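Local coordinates for putative metal binding protein RUMGNA_00854 (Ruminococcus gnavus, PDB 3U7Z) that is of uncharacterised function but binds calcium ions and probably adopts a ubiquitin-like fold, at residues V11-G16 against N21-D26. Sequence-based numbering, arbitrary orientation.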
loop_
_atom_site.group_PDB
_atom_site.type_symbol
_atom_site.label_atom_id
_atom_site.label_comp_id
_atom_site.label_asym_id
_atom_site.label_seq_id
_atom_site.Cartn_x
_atom_site.Cartn_y
_atom_site.Cartn_z
ATOM N N VAL A 11 3.661 7.626 -0.322
ATOM C CA VAL A 11 2.569 6.675 -0.412
ATOM C C VAL A 11 1.304 7.495 -0.300
ATOM O O VAL A 11 1.092 8.179 0.702
ATOM C CB VAL A 11 2.632 5.654 0.690
ATOM C CG1 VAL A 11 1.434 4.694 0.589
ATOM C CG2 VAL A 11 3.971 4.904 0.654
ATOM N N THR A 12 0.449 7.422 -1.315
ATOM C CA THR A 12 -0.835 8.102 -1.292
ATOM C C THR A 12 -1.936 7.078 -1.134
ATOM O O THR A 12 -1.947 6.068 -1.827
ATOM C CB THR A 12 -1.055 8.911 -2.563
ATOM O OG1 THR A 12 0.002 9.869 -2.715
ATOM C CG2 THR A 12 -2.368 9.647 -2.546
ATOM N N VAL A 13 -2.783 7.286 -0.139
ATOM C CA VAL A 13 -3.925 6.457 0.115
ATOM C C VAL A 13 -5.144 7.095 -0.495
ATOM O O VAL A 13 -5.474 8.210 -0.143
ATOM C CB VAL A 13 -4.114 6.190 1.595
ATOM C CG1 VAL A 13 -5.311 5.325 1.851
ATOM C CG2 VAL A 13 -2.824 5.610 2.197
ATOM N N ILE A 14 -5.794 6.382 -1.392
ATOM C CA ILE A 14 -7.036 6.850 -2.030
ATOM C C ILE A 14 -8.188 6.030 -1.442
ATOM O O ILE A 14 -8.377 4.842 -1.711
ATOM C CB ILE A 14 -6.993 6.818 -3.559
ATOM C CG1 ILE A 14 -5.823 7.651 -4.102
ATOM C CG2 ILE A 14 -8.249 7.426 -4.147
ATOM C CD1 ILE A 14 -4.547 6.891 -4.289
ATOM N N HIS A 15 -8.891 6.700 -0.565
ATOM C CA HIS A 15 -9.934 6.132 0.220
ATOM C C HIS A 15 -11.216 5.895 -0.617
ATOM O O HIS A 15 -11.376 6.407 -1.738
ATOM C CB HIS A 15 -10.215 7.011 1.465
ATOM C CG HIS A 15 -9.182 6.875 2.545
ATOM N ND1 HIS A 15 -9.105 5.747 3.333
ATOM C CD2 HIS A 15 -8.135 7.663 2.902
ATOM C CE1 HIS A 15 -8.110 5.890 4.203
ATOM N NE2 HIS A 15 -7.488 7.041 3.952
ATOM N N GLY A 16 -12.148 5.198 0.029
ATOM C CA GLY A 16 -13.443 4.872 -0.559
ATOM C C GLY A 16 -14.248 6.083 -0.968
ATOM O O GLY A 16 -14.954 5.985 -1.955
ATOM N N ASN A 21 -4.930 10.794 1.122
ATOM C CA ASN A 21 -3.960 11.157 2.171
ATOM C C ASN A 21 -2.576 10.793 1.698
ATOM O O ASN A 21 -2.297 9.642 1.360
ATOM C CB ASN A 21 -4.310 10.468 3.485
ATOM C CG ASN A 21 -5.688 10.949 4.045
ATOM O OD1 ASN A 21 -5.947 12.166 4.123
ATOM N ND2 ASN A 21 -6.601 10.025 4.275
ATOM N N VAL A 22 -1.673 11.747 1.749
ATOM C CA VAL A 22 -0.320 11.542 1.245
ATOM C C VAL A 22 0.612 11.421 2.434
ATOM O O VAL A 22 0.578 12.277 3.351
ATOM C CB VAL A 22 0.123 12.734 0.349
ATOM C CG1 VAL A 22 1.563 12.576 -0.071
ATOM C CG2 VAL A 22 -0.773 12.849 -0.863
ATOM N N PHE A 23 1.435 10.389 2.383
ATOM C CA PHE A 23 2.381 10.101 3.415
ATOM C C PHE A 23 3.770 10.065 2.819
ATOM O O PHE A 23 3.994 9.433 1.808
ATOM C CB PHE A 23 2.065 8.776 4.097
ATOM C CG PHE A 23 0.717 8.714 4.721
ATOM C CD1 PHE A 23 0.525 9.126 6.056
ATOM C CD2 PHE A 23 -0.356 8.254 4.028
ATOM C CE1 PHE A 23 -0.722 9.085 6.596
ATOM C CE2 PHE A 23 -1.607 8.232 4.601
ATOM C CZ PHE A 23 -1.771 8.648 5.888
ATOM N N GLU A 24 4.718 10.747 3.443
ATOM C CA GLU A 24 6.097 10.756 2.968
ATOM C C GLU A 24 6.903 9.910 3.899
ATOM O O GLU A 24 6.736 9.971 5.114
ATOM C CB GLU A 24 6.668 12.158 2.922
ATOM C CG GLU A 24 6.127 12.984 1.822
ATOM C CD GLU A 24 6.836 14.303 1.745
ATOM O OE1 GLU A 24 6.850 15.019 2.768
ATOM O OE2 GLU A 24 7.398 14.604 0.674
ATOM N N PHE A 25 7.798 9.092 3.331
ATOM C CA PHE A 25 8.724 8.317 4.123
ATOM C C PHE A 25 10.172 8.532 3.692
ATOM O O PHE A 25 10.498 8.600 2.521
ATOM C CB PHE A 25 8.399 6.853 3.980
ATOM C CG PHE A 25 7.064 6.481 4.502
ATOM C CD1 PHE A 25 6.902 6.098 5.830
ATOM C CD2 PHE A 25 5.963 6.415 3.662
ATOM C CE1 PHE A 25 5.639 5.727 6.327
ATOM C CE2 PHE A 25 4.689 6.022 4.155
ATOM C CZ PHE A 25 4.536 5.689 5.454
ATOM N N ASP A 26 11.034 8.647 4.690
ATOM C CA ASP A 26 12.464 8.631 4.476
ATOM C C ASP A 26 12.945 7.323 5.113
ATOM O O ASP A 26 12.929 7.182 6.316
ATOM C CB ASP A 26 13.080 9.879 5.122
ATOM C CG ASP A 26 12.407 11.190 4.646
ATOM O OD1 ASP A 26 12.530 11.540 3.459
ATOM O OD2 ASP A 26 11.716 11.848 5.459
#
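Asn-21 O takes the backbone N-H of Val-13 at 2.8 Å and also lies 3.4 Å from Thr-12 CA, in a CA-H...O contact. The bond from Val-13 N is nearly straight, 171° at the hydrogen. Asn-21 N returns a bond to Val-13 O, and Val-11 and Phe-23 exchange a second such pair. Between these lies the non-hydrogen-bonded pair Thr-12 and Val-22. There Thr-12 OG1 meets Val-22 CG2 at 3.6 Å, and Thr-12 CG2 also touches that methyl. With an alanine here OG1 and CG2 are gone, and Val-22 CG2 is likely to lose its cross-strand partners and be less covered. The opposite face carries Val-11, Val-13 and Phe-23, with Asn-21 at its polar end. Val-13 CG2 approaches Phe-23 CE2 obliquely at 3.8 Å. Val-11 CG2 sits 3.7 Å from Phe-25 CE2; a chi1 of 178° places CG2 beside the backbone N, near the ring. Just beyond strand 7-14, Asn-21 ND2 comes to the edge of the His-15 ring, 3.1 Å from its NE2, with ring and amide planes 66° apart. Asp-57 OD2 hydrogen-bonds His-15 NE2 and, weakly, Asn-21 ND2; Glu-59 hydrogen-bonds His-15 ND1. Asp-57 is a calcium ligand in a crystal structure of this protein. The pairing forms an antiparallel beta hairpin, whose first strand runs parallel to strand 92-99, consistent with a ubiquitin-like fold.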